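Local coordinates for 4-aminobutyrate transaminase (Acinetobacter baumannii, PDB 6WOP), which probably transfers the amino group of 4-aminobutyrate to 2-oxoglutarate, using pyridoxal 5'-phosphate as cofactor, as a class-III aminotransferase, at residues Q4-L8 with W37-G41; L54-H60 with Y395-I399; E96-I100 with L252-N256; A104-T110 with P276-G282; G344-T348 with E360-Q366. All blocks are in the same frame, centred on the assembly; numbering follows the deposited sequence.

Interaction 1 (Q4-L8 with W37-G41)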
# COMPACT_ATOMS: atom_id res chain seq x y z
N GLN A 4 -6.41 47.93 11.82
CA GLN A 4 -6.34 46.86 12.82
C GLN A 4 -6.57 45.49 12.20
O GLN A 4 -6.00 44.49 12.67
CB GLN A 4 -7.34 47.11 13.95
CG GLN A 4 -6.70 47.56 15.28
CD GLN A 4 -6.29 46.39 16.20
OE1 GLN A 4 -5.98 45.27 15.74
NE2 GLN A 4 -6.29 46.66 17.52
N HIS A 5 -7.40 45.40 11.14
CA HIS A 5 -7.54 44.09 10.48
C HIS A 5 -6.32 43.78 9.61
O HIS A 5 -5.96 42.62 9.43
CB HIS A 5 -8.85 44.03 9.66
CG HIS A 5 -9.99 43.36 10.39
ND1 HIS A 5 -11.13 42.90 9.75
CD2 HIS A 5 -10.18 43.10 11.71
CE1 HIS A 5 -11.95 42.36 10.63
NE2 HIS A 5 -11.40 42.47 11.83
N SER A 6 -5.65 44.80 9.08
CA SER A 6 -4.36 44.58 8.44
C SER A 6 -3.35 44.05 9.44
O SER A 6 -2.63 43.07 9.14
CB SER A 6 -3.86 45.88 7.81
OG SER A 6 -3.05 45.58 6.69
N ALA A 7 -3.30 44.65 10.65
CA ALA A 7 -2.40 44.15 11.70
C ALA A 7 -2.69 42.69 12.06
O ALA A 7 -1.77 41.87 12.26
CB ALA A 7 -2.50 45.04 12.94
N LEU A 8 -3.98 42.33 12.08
CA LEU A 8 -4.33 40.96 12.41
C LEU A 8 -3.95 39.99 11.30
O LEU A 8 -3.56 38.84 11.57
CB LEU A 8 -5.83 40.88 12.64
CG LEU A 8 -6.30 40.55 14.02
CD1 LEU A 8 -7.82 40.58 14.01
CD2 LEU A 8 -5.75 39.15 14.31
N TRP A 37 -21.15 39.15 12.73
CA TRP A 37 -20.61 40.51 12.84
C TRP A 37 -19.09 40.44 12.84
O TRP A 37 -18.52 39.54 13.46
CB TRP A 37 -21.03 41.22 14.13
CG TRP A 37 -22.47 41.64 14.20
CD1 TRP A 37 -23.00 42.85 13.85
CD2 TRP A 37 -23.56 40.84 14.66
NE1 TRP A 37 -24.35 42.85 14.04
CE2 TRP A 37 -24.72 41.64 14.58
CE3 TRP A 37 -23.66 39.53 15.17
CZ2 TRP A 37 -25.99 41.16 14.97
CZ3 TRP A 37 -24.93 39.05 15.58
CH2 TRP A 37 -26.07 39.88 15.48
N ASP A 38 -18.45 41.36 12.15
CA ASP A 38 -17.01 41.39 12.19
C ASP A 38 -16.55 42.28 13.34
O ASP A 38 -17.35 42.89 14.07
CB ASP A 38 -16.40 41.81 10.84
CG ASP A 38 -16.66 43.28 10.48
OD1 ASP A 38 -17.15 44.07 11.32
OD2 ASP A 38 -16.40 43.64 9.31
N LYS A 39 -15.23 42.39 13.47
CA LYS A 39 -14.67 43.10 14.59
C LYS A 39 -14.97 44.57 14.53
O LYS A 39 -14.96 45.23 15.57
CB LYS A 39 -13.16 42.82 14.66
CG LYS A 39 -12.85 41.32 14.89
CD LYS A 39 -11.36 41.07 14.94
CE LYS A 39 -10.74 41.88 16.04
NZ LYS A 39 -11.31 41.44 17.34
N GLU A 40 -15.28 45.10 13.34
CA GLU A 40 -15.64 46.50 13.19
C GLU A 40 -17.13 46.76 13.21
O GLU A 40 -17.52 47.91 13.06
CB GLU A 40 -15.04 47.06 11.91
CG GLU A 40 -13.52 46.96 11.86
CD GLU A 40 -13.04 46.13 10.70
OE1 GLU A 40 -13.26 44.89 10.69
OE2 GLU A 40 -12.43 46.73 9.78
N GLY A 41 -17.97 45.76 13.41
CA GLY A 41 -19.40 45.99 13.56
C GLY A 41 -20.22 45.73 12.31
O GLY A 41 -21.46 45.78 12.39
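His5, on the first turn of the N-terminal helix, pushes its imidazole against the tight turn that follows strand 35-38, and Lys39 and Glu40 receive it there. The aliphatic part of Lys39 runs past the NE2 corner of the ring: CB lies 3.4 Å from His5 NE2, while CG sits at the ring edge, in its plane. Glu40 arrives from the opposite direction, and its carboxylate stands over one face steeply inclined, the two planes 62° apart; its exact place is doubtful, because OE1 is modelled too close to the ring. The Lys39 chain is straight at first (chi2 179°), which puts CD 3.7 Å from Leu8 CD1, one helical turn on from His5, and bends at chi3 and chi4 then direct CE and NZ. The ammonium group continues to a salt bridge with Glu85 of the second subunit. The receiving loop is a type I beta turn from Asp38 to Gly41, closed by Gly41 N to Asp38 O at 3.0 Å. The contact thus lays the start of helix 4-15 against the turn between strands 35-38 and 43-46, with Tyr27, before strand 28-32, meeting His5 edge-to-face.

Interaction 2 (L54-H60 with Y395-I399)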
# COMPACT_ATOMS: atom_id res chain seq x y z
N LEU A 54 -24.51 24.66 10.70
CA LEU A 54 -25.43 25.45 11.51
C LEU A 54 -26.83 25.44 10.90
O LEU A 54 -27.47 26.50 10.75
CB LEU A 54 -24.90 26.90 11.65
CG LEU A 54 -23.50 26.78 12.28
CD1 LEU A 54 -22.73 28.03 12.00
CD2 LEU A 54 -23.69 26.51 13.80
N ASN A 55 -27.36 24.23 10.63
CA ASN A 55 -28.74 24.17 10.14
C ASN A 55 -29.71 24.80 11.14
O ASN A 55 -30.73 25.35 10.72
CB ASN A 55 -29.14 22.73 9.86
CG ASN A 55 -28.40 22.16 8.60
OD1 ASN A 55 -27.67 22.90 7.84
ND2 ASN A 55 -28.51 20.83 8.42
N THR A 56 -29.39 24.73 12.43
CA THR A 56 -30.18 25.36 13.52
C THR A 56 -29.69 26.77 13.85
O THR A 56 -30.22 27.39 14.79
CB THR A 56 -30.12 24.47 14.79
OG1 THR A 56 -28.77 24.08 15.10
CG2 THR A 56 -30.91 23.25 14.57
N GLY A 57 -28.70 27.28 13.13
CA GLY A 57 -28.23 28.65 13.26
C GLY A 57 -27.13 28.77 14.30
O GLY A 57 -26.96 27.91 15.16
N HIS A 58 -26.35 29.86 14.19
CA HIS A 58 -25.35 30.18 15.22
C HIS A 58 -26.04 30.39 16.57
O HIS A 58 -26.99 31.18 16.68
CB HIS A 58 -24.62 31.46 14.86
CG HIS A 58 -23.72 31.35 13.65
ND1 HIS A 58 -22.40 30.95 13.72
CD2 HIS A 58 -23.95 31.66 12.35
CE1 HIS A 58 -21.85 31.02 12.52
NE2 HIS A 58 -22.77 31.45 11.67
N ARG A 59 -25.55 29.71 17.60
CA ARG A 59 -26.03 29.93 18.97
C ARG A 59 -27.56 29.85 19.06
O ARG A 59 -28.21 30.72 19.66
CB ARG A 59 -25.50 31.27 19.52
CG ARG A 59 -23.92 31.28 19.77
CD ARG A 59 -23.38 32.71 20.03
NE ARG A 59 -24.12 33.33 21.15
CZ ARG A 59 -24.85 34.44 21.05
NH1 ARG A 59 -24.92 35.09 19.88
NH2 ARG A 59 -25.51 34.87 22.11
N HIS A 60 -28.14 28.79 18.47
CA HIS A 60 -29.56 28.57 18.67
C HIS A 60 -29.86 28.55 20.16
O HIS A 60 -29.15 27.87 20.92
CB HIS A 60 -29.98 27.25 18.01
CG HIS A 60 -31.44 26.98 18.06
ND1 HIS A 60 -32.07 26.59 19.22
CD2 HIS A 60 -32.40 27.04 17.10
CE1 HIS A 60 -33.36 26.43 18.97
NE2 HIS A 60 -33.58 26.66 17.69
N TYR A 395 -27.42 28.41 4.14
CA TYR A 395 -27.98 29.28 5.17
C TYR A 395 -28.58 28.44 6.28
O TYR A 395 -29.11 27.37 6.00
CB TYR A 395 -29.07 30.12 4.54
CG TYR A 395 -30.00 29.29 3.63
CD1 TYR A 395 -31.11 28.61 4.13
CD2 TYR A 395 -29.77 29.21 2.26
CE1 TYR A 395 -31.96 27.84 3.26
CE2 TYR A 395 -30.56 28.48 1.41
CZ TYR A 395 -31.67 27.82 1.90
OH TYR A 395 -32.42 27.12 1.02
N PRO A 396 -28.57 28.92 7.54
CA PRO A 396 -29.32 28.22 8.59
C PRO A 396 -30.77 28.05 8.20
O PRO A 396 -31.36 28.95 7.60
CB PRO A 396 -29.19 29.19 9.81
CG PRO A 396 -27.76 29.74 9.63
CD PRO A 396 -27.69 29.96 8.08
N LEU A 397 -31.35 26.87 8.54
CA LEU A 397 -32.77 26.62 8.25
C LEU A 397 -33.69 27.47 9.13
O LEU A 397 -34.91 27.59 8.84
CB LEU A 397 -33.10 25.16 8.50
CG LEU A 397 -32.27 24.16 7.67
CD1 LEU A 397 -32.73 22.69 7.92
CD2 LEU A 397 -32.41 24.52 6.17
N THR A 398 -33.11 28.07 10.14
CA THR A 398 -33.79 28.99 11.06
C THR A 398 -33.72 30.45 10.60
O THR A 398 -34.17 31.35 11.34
CB THR A 398 -33.12 28.86 12.44
OG1 THR A 398 -31.70 29.06 12.30
CG2 THR A 398 -33.34 27.45 13.06
N ILE A 399 -33.13 30.74 9.44
CA ILE A 399 -32.95 32.15 9.02
C ILE A 399 -34.32 32.86 8.96
O ILE A 399 -35.30 32.29 8.46
CB ILE A 399 -32.17 32.21 7.67
CG1 ILE A 399 -31.91 33.68 7.32
CG2 ILE A 399 -32.96 31.55 6.52
CD1 ILE A 399 -30.93 33.83 6.16
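Two loops meet backbone to backbone, Asn55 and Pro396 bringing their CA atoms to 4.4 Å, and each is folded as a type I beta turn, Leu54 to Gly57 on one side and Pro396 to Ile399 on the other. The bond between the turns runs from Leu397 N to Asn55 O, 2.7 Å long but bent, with 137° at the hydrogen. Pro396 presses its CB and CG on the neighbouring corner: CB is 3.3 Å from Leu54 O and packs on Gly57 CA at 3.6 Å. Gly57 has positive phi, and its bare CA leaves room for the Thr398 hydroxyl. Beside the bond, the Leu397 side chain covers Asn55 O with CB and rests its CD1 against Asn55 CB. The amide of Asn55 turns to other partners, its ND2 to Phe246 O and its OD1 to Arg248. Thr398 reaches over the Thr56-Gly57 peptide; with chi1 at 54° its hydroxyl faces Thr56 and Gly57, while also hydrogen-bonding Asn33. The contact is buried, tying the loop before helix 61-71 to the one before helix 401-416. A last touch is the methyl CG2 of Thr398, 4.2 Å from CD2 at the edge of the His60 ring.

Interaction 3 (E96-I100 with L252-N256)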
# COMPACT_ATOMS: atom_id res chain seq x y z
N GLU A 96 -33.64 5.41 16.31
CA GLU A 96 -35.06 5.43 16.02
C GLU A 96 -35.34 6.11 14.68
O GLU A 96 -36.25 5.71 13.96
CB GLU A 96 -35.78 6.18 17.17
CG GLU A 96 -37.28 6.35 16.94
CD GLU A 96 -37.83 7.53 17.77
OE1 GLU A 96 -38.62 8.36 17.23
OE2 GLU A 96 -37.43 7.63 18.96
N ARG A 97 -34.57 7.14 14.34
CA ARG A 97 -34.85 7.99 13.20
C ARG A 97 -34.14 7.59 11.91
O ARG A 97 -34.57 8.01 10.82
CB ARG A 97 -34.45 9.40 13.56
CG ARG A 97 -35.38 10.01 14.62
CD ARG A 97 -34.78 11.30 15.25
NE ARG A 97 -35.77 12.01 16.10
CZ ARG A 97 -36.17 11.54 17.29
NH1 ARG A 97 -35.62 10.42 17.78
NH2 ARG A 97 -37.12 12.18 18.01
N ALA A 98 -33.08 6.83 12.00
CA ALA A 98 -32.21 6.62 10.83
C ALA A 98 -32.83 5.60 9.88
O ALA A 98 -33.44 4.63 10.33
CB ALA A 98 -30.85 6.09 11.27
N PRO A 99 -32.68 5.78 8.58
CA PRO A 99 -33.27 4.80 7.63
C PRO A 99 -32.38 3.57 7.45
O PRO A 99 -31.65 3.42 6.48
CB PRO A 99 -33.40 5.61 6.34
CG PRO A 99 -32.39 6.73 6.47
CD PRO A 99 -32.30 7.06 7.95
N ILE A 100 -32.50 2.63 8.37
CA ILE A 100 -31.68 1.42 8.47
C ILE A 100 -32.66 0.25 8.51
O ILE A 100 -33.66 0.31 9.22
CB ILE A 100 -30.79 1.42 9.74
CG1 ILE A 100 -29.69 2.53 9.68
CG2 ILE A 100 -30.20 -0.04 10.03
CD1 ILE A 100 -28.72 2.32 8.46
N LEU A 252 -35.02 14.37 7.40
CA LEU A 252 -33.92 14.43 8.37
C LEU A 252 -32.61 14.01 7.71
O LEU A 252 -31.59 14.71 7.79
CB LEU A 252 -34.24 13.57 9.57
CG LEU A 252 -33.25 13.67 10.74
CD1 LEU A 252 -33.23 15.11 11.29
CD2 LEU A 252 -33.63 12.65 11.81
N PHE A 253 -32.64 12.88 6.99
CA PHE A 253 -31.51 12.37 6.21
C PHE A 253 -31.86 12.45 4.72
O PHE A 253 -32.99 12.17 4.34
CB PHE A 253 -31.23 10.91 6.52
CG PHE A 253 -30.67 10.70 7.93
CD1 PHE A 253 -29.34 10.90 8.18
CD2 PHE A 253 -31.51 10.37 8.97
CE1 PHE A 253 -28.83 10.76 9.47
CE2 PHE A 253 -31.01 10.22 10.27
CZ PHE A 253 -29.67 10.41 10.50
N ALA A 254 -30.88 12.78 3.88
CA ALA A 254 -31.17 12.73 2.44
C ALA A 254 -31.64 11.33 2.03
O ALA A 254 -32.46 11.19 1.14
CB ALA A 254 -29.92 13.11 1.66
N MET A 255 -31.13 10.29 2.69
CA MET A 255 -31.51 8.93 2.33
C MET A 255 -32.98 8.70 2.62
O MET A 255 -33.59 7.77 2.07
CB MET A 255 -30.66 7.93 3.13
CG MET A 255 -29.21 7.79 2.69
SD MET A 255 -29.09 7.31 0.95
CE MET A 255 -29.88 5.69 1.03
N ASN A 256 -33.61 9.57 3.43
CA ASN A 256 -35.05 9.42 3.65
C ASN A 256 -35.88 9.68 2.42
O ASN A 256 -37.06 9.32 2.41
CB ASN A 256 -35.57 10.35 4.75
CG ASN A 256 -35.20 9.84 6.14
OD1 ASN A 256 -34.67 10.57 6.97
ND2 ASN A 256 -35.59 8.59 6.41
O HOH W 1 -35.51 10.18 9.80
O HOH W 2 -36.11 6.87 8.63
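Pro99 lays its ring across the 252-256 loop, CD meeting the Phe253 ring at CD2 (3.6 Å), CG resting on Met255 CB, and CB coming 3.7 Å from the amide nitrogen ND2 of Asn256. It sits just past the end of helix 85-97, at the centre of an inverse gamma turn, with its ring facing this loop. Next to it Ala98 approaches the same aromatic ring, with CA 3.8 Å from Phe253 CE2. Farther back on the helix Arg97 is extended from CG to NE, and its CB and CD touch the CD2 methyl of Leu252 from the same side, the CB contact being 3.8 Å; the guanidinium group goes on to a salt bridge with Glu317. Two waters carry the polar side of the contact. Both donate to Arg97 O, one of them at 2.6 Å; that one also donates to Asn256 OD1, and the other accepts from Asn256 ND2. The amide is therefore used at both ends, and OD1 takes Phe253 N as well, at 3.1 Å and 155°, which should fix the amide's rotation and closes the loop on itself. Pro99 also touches Ile265 of strand 264-267, Ala98 touches Val281 of strand 278-283, and Ile313 and Ile316 of helix 303-318 touch Arg97 and Leu252 respectively; the contact joins the end of helix 85-97 to the loop leading into strand 264-267.

Interaction 4 (A104-T110 with P276-G282)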
# COMPACT_ATOMS: atom_id res chain seq x y z
N ALA A 104 -31.08 -0.88 14.55
CA ALA A 104 -29.87 -0.11 14.29
C ALA A 104 -29.04 0.02 15.56
O ALA A 104 -29.55 -0.14 16.68
CB ALA A 104 -30.22 1.26 13.72
N LYS A 105 -27.75 0.30 15.40
CA LYS A 105 -26.94 0.75 16.53
C LYS A 105 -26.15 1.98 16.09
O LYS A 105 -25.95 2.18 14.90
CB LYS A 105 -25.99 -0.36 16.99
CG LYS A 105 -26.74 -1.47 17.73
CD LYS A 105 -25.80 -2.50 18.21
CE LYS A 105 -26.48 -3.44 19.20
NZ LYS A 105 -25.49 -4.12 20.07
N ALA A 106 -25.68 2.78 17.05
CA ALA A 106 -24.95 3.99 16.70
C ALA A 106 -23.80 4.18 17.66
O ALA A 106 -23.85 3.79 18.83
CB ALA A 106 -25.84 5.26 16.75
N ALA A 107 -22.77 4.86 17.20
CA ALA A 107 -21.69 5.27 18.08
C ALA A 107 -21.28 6.66 17.65
O ALA A 107 -21.46 7.01 16.49
CB ALA A 107 -20.46 4.36 17.93
N PHE A 108 -20.66 7.42 18.55
CA PHE A 108 -20.31 8.82 18.27
C PHE A 108 -18.81 8.98 18.33
O PHE A 108 -18.14 8.36 19.18
CB PHE A 108 -21.00 9.77 19.30
CG PHE A 108 -22.48 9.65 19.20
CD1 PHE A 108 -23.11 10.10 18.06
CD2 PHE A 108 -23.22 8.92 20.13
CE1 PHE A 108 -24.45 9.89 17.86
CE2 PHE A 108 -24.58 8.73 19.94
CZ PHE A 108 -25.19 9.21 18.82
N PHE A 109 -18.28 9.77 17.39
CA PHE A 109 -16.87 10.14 17.39
C PHE A 109 -16.80 11.65 17.44
O PHE A 109 -17.71 12.28 18.02
CB PHE A 109 -16.22 9.52 16.14
CG PHE A 109 -16.47 8.06 16.09
CD1 PHE A 109 -15.74 7.21 16.92
CD2 PHE A 109 -17.46 7.54 15.29
CE1 PHE A 109 -15.97 5.84 16.93
CE2 PHE A 109 -17.71 6.15 15.32
CZ PHE A 109 -16.98 5.34 16.16
N THR A 110 -15.74 12.24 16.88
CA THR A 110 -15.62 13.70 16.95
C THR A 110 -15.75 14.39 15.61
O THR A 110 -16.48 15.38 15.50
CB THR A 110 -14.31 14.10 17.61
OG1 THR A 110 -14.16 13.38 18.85
CG2 THR A 110 -14.31 15.63 17.96
N PRO A 276 -18.18 20.15 18.30
CA PRO A 276 -17.56 19.00 17.58
C PRO A 276 -18.14 17.67 18.05
O PRO A 276 -17.95 17.25 19.21
CB PRO A 276 -16.07 19.11 17.92
CG PRO A 276 -15.86 20.59 18.14
CD PRO A 276 -17.15 21.03 18.88
N ILE A 277 -18.79 16.98 17.10
CA ILE A 277 -19.23 15.60 17.30
C ILE A 277 -19.55 15.03 15.92
O ILE A 277 -19.93 15.77 15.01
CB ILE A 277 -20.48 15.56 18.22
CG1 ILE A 277 -20.97 14.12 18.46
CG2 ILE A 277 -21.64 16.40 17.62
CD1 ILE A 277 -22.01 13.95 19.67
N SER A 278 -19.51 13.69 15.81
CA SER A 278 -19.84 12.94 14.59
C SER A 278 -20.47 11.64 15.02
O SER A 278 -20.57 11.35 16.22
CB SER A 278 -18.60 12.64 13.74
OG SER A 278 -17.77 11.70 14.41
N GLY A 279 -20.99 10.85 14.04
CA GLY A 279 -21.44 9.52 14.43
C GLY A 279 -21.61 8.61 13.23
O GLY A 279 -21.59 9.05 12.09
N VAL A 280 -21.83 7.34 13.53
CA VAL A 280 -22.10 6.30 12.54
C VAL A 280 -23.29 5.57 13.08
O VAL A 280 -23.28 5.18 14.26
CB VAL A 280 -20.94 5.30 12.37
CG1 VAL A 280 -21.33 4.22 11.38
CG2 VAL A 280 -19.69 6.01 11.87
N VAL A 281 -24.32 5.39 12.24
CA VAL A 281 -25.46 4.56 12.62
C VAL A 281 -25.57 3.46 11.57
O VAL A 281 -25.24 3.70 10.40
CB VAL A 281 -26.76 5.39 12.74
CG1 VAL A 281 -27.10 6.18 11.41
CG2 VAL A 281 -27.94 4.51 13.24
N GLY A 282 -26.01 2.27 11.97
CA GLY A 282 -26.20 1.26 10.93
C GLY A 282 -26.79 -0.03 11.45
O GLY A 282 -27.16 -0.14 12.61
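Six backbone hydrogen bonds in reciprocal pairs, Lys105 with Gly282, Ala107 with Val280 and Phe109 with Ser278, join strands 104-109 and 278-282 as antiparallel neighbours, their directions 160° apart. The first two pairs are close to straight, Lys105 N to Gly282 O measuring 2.9 Å. At the third, Phe109 N stands 64° out of the carbonyl plane of Ser278, and Ser278 N likewise stands above that of Phe109. Between these rungs lie the non-hydrogen-bonded pairs Ala106-Val281 and Phe108-Gly279. Because Gly279 has no side chain, the Phe108 ring can come close beside it, CD1 4.0 Å from Gly279 CA, with Ser278 O at the ring edge. Ala106 and Val281 share this face, and Ala104 CB lies 4.0 Å from Val281 CG2. On the other face the Phe109 ring edge meets Val280, CE2 to CG2 4.0 Å, and Ser278 OG crowds Phe109 CB at 3.2 Å. Within this chain strand 104-109 is outermost in the mixed sheet that also holds 264-267, 236-240 and 201-206, the large-domain sheet of fold-type I PLP enzymes such as class-III aminotransferases; helix 85-97 covers the Phe108 face, helices 112-127 and 284-287 the Phe109 face, and the second subunit brings Pro17 to Ala107.

Interaction 5 (G344-T348 with E360-Q366)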
# COMPACT_ATOMS: atom_id res chain seq x y z
N GLY A 344 -27.81 36.38 -19.56
CA GLY A 344 -27.51 35.85 -20.87
C GLY A 344 -26.73 34.56 -20.81
O GLY A 344 -27.32 33.48 -20.90
N ASP A 345 -25.41 34.64 -20.65
CA ASP A 345 -24.61 33.42 -20.77
C ASP A 345 -23.94 33.10 -19.45
O ASP A 345 -22.70 33.04 -19.40
CB ASP A 345 -23.51 33.57 -21.83
CG ASP A 345 -24.03 33.43 -23.24
OD1 ASP A 345 -24.73 32.43 -23.55
OD2 ASP A 345 -23.74 34.33 -24.06
N VAL A 346 -24.70 32.96 -18.35
CA VAL A 346 -24.14 32.89 -17.01
C VAL A 346 -24.52 31.60 -16.30
O VAL A 346 -23.65 30.90 -15.78
CB VAL A 346 -24.54 34.13 -16.19
CG1 VAL A 346 -23.99 35.36 -16.86
CG2 VAL A 346 -25.95 34.22 -16.02
N VAL A 347 -25.82 31.31 -16.22
CA VAL A 347 -26.28 30.16 -15.44
C VAL A 347 -26.34 28.93 -16.33
O VAL A 347 -26.94 28.97 -17.40
CB VAL A 347 -27.65 30.45 -14.80
CG1 VAL A 347 -28.20 29.19 -14.18
CG2 VAL A 347 -27.51 31.52 -13.70
N THR A 348 -25.70 27.82 -15.89
CA THR A 348 -25.73 26.57 -16.66
C THR A 348 -26.54 25.46 -16.00
O THR A 348 -26.96 24.54 -16.71
CB THR A 348 -24.33 26.00 -16.90
OG1 THR A 348 -23.69 25.72 -15.64
CG2 THR A 348 -23.47 26.90 -17.74
N GLU A 360 -24.82 26.69 -10.77
CA GLU A 360 -23.54 26.55 -11.48
C GLU A 360 -23.46 27.62 -12.56
O GLU A 360 -24.45 27.89 -13.28
CB GLU A 360 -23.36 25.18 -12.14
CG GLU A 360 -21.98 25.04 -12.84
CD GLU A 360 -21.61 23.59 -13.05
OE1 GLU A 360 -20.74 23.26 -13.89
OE2 GLU A 360 -22.26 22.77 -12.39
N LEU A 361 -22.30 28.24 -12.66
CA LEU A 361 -22.12 29.31 -13.63
C LEU A 361 -21.15 28.84 -14.70
O LEU A 361 -20.47 27.82 -14.54
CB LEU A 361 -21.62 30.60 -12.94
CG LEU A 361 -22.55 31.29 -11.90
CD1 LEU A 361 -22.52 30.66 -10.56
CD2 LEU A 361 -22.14 32.72 -11.70
N GLU A 362 -21.09 29.58 -15.80
CA GLU A 362 -20.20 29.15 -16.87
C GLU A 362 -18.75 29.09 -16.40
O GLU A 362 -18.02 28.15 -16.73
CB GLU A 362 -20.33 30.08 -18.07
CG GLU A 362 -21.02 29.36 -19.17
CD GLU A 362 -21.49 30.26 -20.24
OE1 GLU A 362 -20.83 31.32 -20.43
OE2 GLU A 362 -22.52 29.91 -20.88
N THR A 363 -18.36 29.97 -15.51
CA THR A 363 -16.97 30.27 -15.24
C THR A 363 -16.76 30.54 -13.75
O THR A 363 -17.64 31.10 -13.09
CB THR A 363 -16.66 31.49 -16.08
OG1 THR A 363 -16.37 31.07 -17.42
CG2 THR A 363 -15.62 32.30 -15.52
N ALA A 364 -15.59 30.16 -13.22
CA ALA A 364 -15.31 30.51 -11.83
C ALA A 364 -15.07 32.00 -11.65
O ALA A 364 -15.30 32.54 -10.57
CB ALA A 364 -14.09 29.75 -11.30
N GLU A 365 -14.55 32.67 -12.68
CA GLU A 365 -14.48 34.13 -12.61
C GLU A 365 -15.86 34.71 -12.40
O GLU A 365 -16.03 35.67 -11.62
CB GLU A 365 -13.83 34.69 -13.87
CG GLU A 365 -12.35 34.38 -14.04
CD GLU A 365 -12.00 32.89 -14.25
OE1 GLU A 365 -12.81 32.09 -14.80
OE2 GLU A 365 -10.88 32.50 -13.84
N GLN A 366 -16.87 34.14 -13.06
CA GLN A 366 -18.25 34.59 -12.84
C GLN A 366 -18.69 34.34 -11.40
O GLN A 366 -19.28 35.21 -10.75
CB GLN A 366 -19.20 33.88 -13.80
CG GLN A 366 -19.16 34.44 -15.23
CD GLN A 366 -20.06 33.68 -16.16
OE1 GLN A 366 -20.36 32.50 -15.93
NE2 GLN A 366 -20.51 34.34 -17.22
O HOH W 3 -21.21 24.67 -16.33
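Glu362 stretches back along the 344-348 segment from the end of strand 356-361. Its CB lies 4.0 Å from Asp345 O, its CG passes the Thr348 methyl CG2 at 3.8 Å, and CD comes to 3.1 Å from Asp345 O. At the tip OE1 ends 2.7 Å from Asp345 O, two acceptors facing each other, and OE2 stays 3.5 Å from that same Asp345 O, with the Asp345 carboxylate also nearby; such a meeting would be unfavourable if Glu362 is ionised, and might raise its tendency to hold a proton. An unusual chi1 of -109° together with an extended chain directs the carboxylate to Asp345. The backbone beside it is conventional: Glu362 N gives its hydrogen to Val346 O, and Thr348 N reaches Glu360 O at 2.9 Å and 173°. These two bonds flank the non-hydrogen-bonded pair Val347-Leu361. Gln366 comes in from the first turn of the next helix, also extended beyond CG, and crosses Val346 at about a right angle, its NE2 3.6 Å from CG1. That same NE2 makes a long, weak bond to Asp345 O. On the other flank Thr348 OG1 lies alongside CG of Glu360, and a water joins this hydroxyl to Glu360 OE1, while OE2 is taken by Arg351 and Lys177. Val347 and Leu361, on one face of the sheet, both touch Phe415 of helix 401-416. The whole is the open end of a beta hairpin, strands 347-353 and 356-361, at the margin of a seven-stranded mixed sheet, where the chain leaves the second strand for helix 364-376.

Overall arrangement
Interactions 3 and 4 are the one touching pair: their centres lie 13 Å apart, with Ala98 CB 3.8 Å from Val281 CG1 and Ile100 CD1 3.7 Å from Gly282 CA, and their segments alternate along the chain. Interaction 2 closes a long loop of chain that contains interactions 3, 4 and 5; it comes within about 7 Å of interaction 3 at the nearest atoms. Interactions 1 and 5 reach the same seven-stranded sheet, centres 32 Å apart, whereas interaction 4 belongs to the other large sheet. Interactions 1, 2 and 4 all touch the second subunit. In interaction 4, the side chain of Thr110 lies about 4 Å from a bound tartrate, probably from crystallisation, which may mark a pocket.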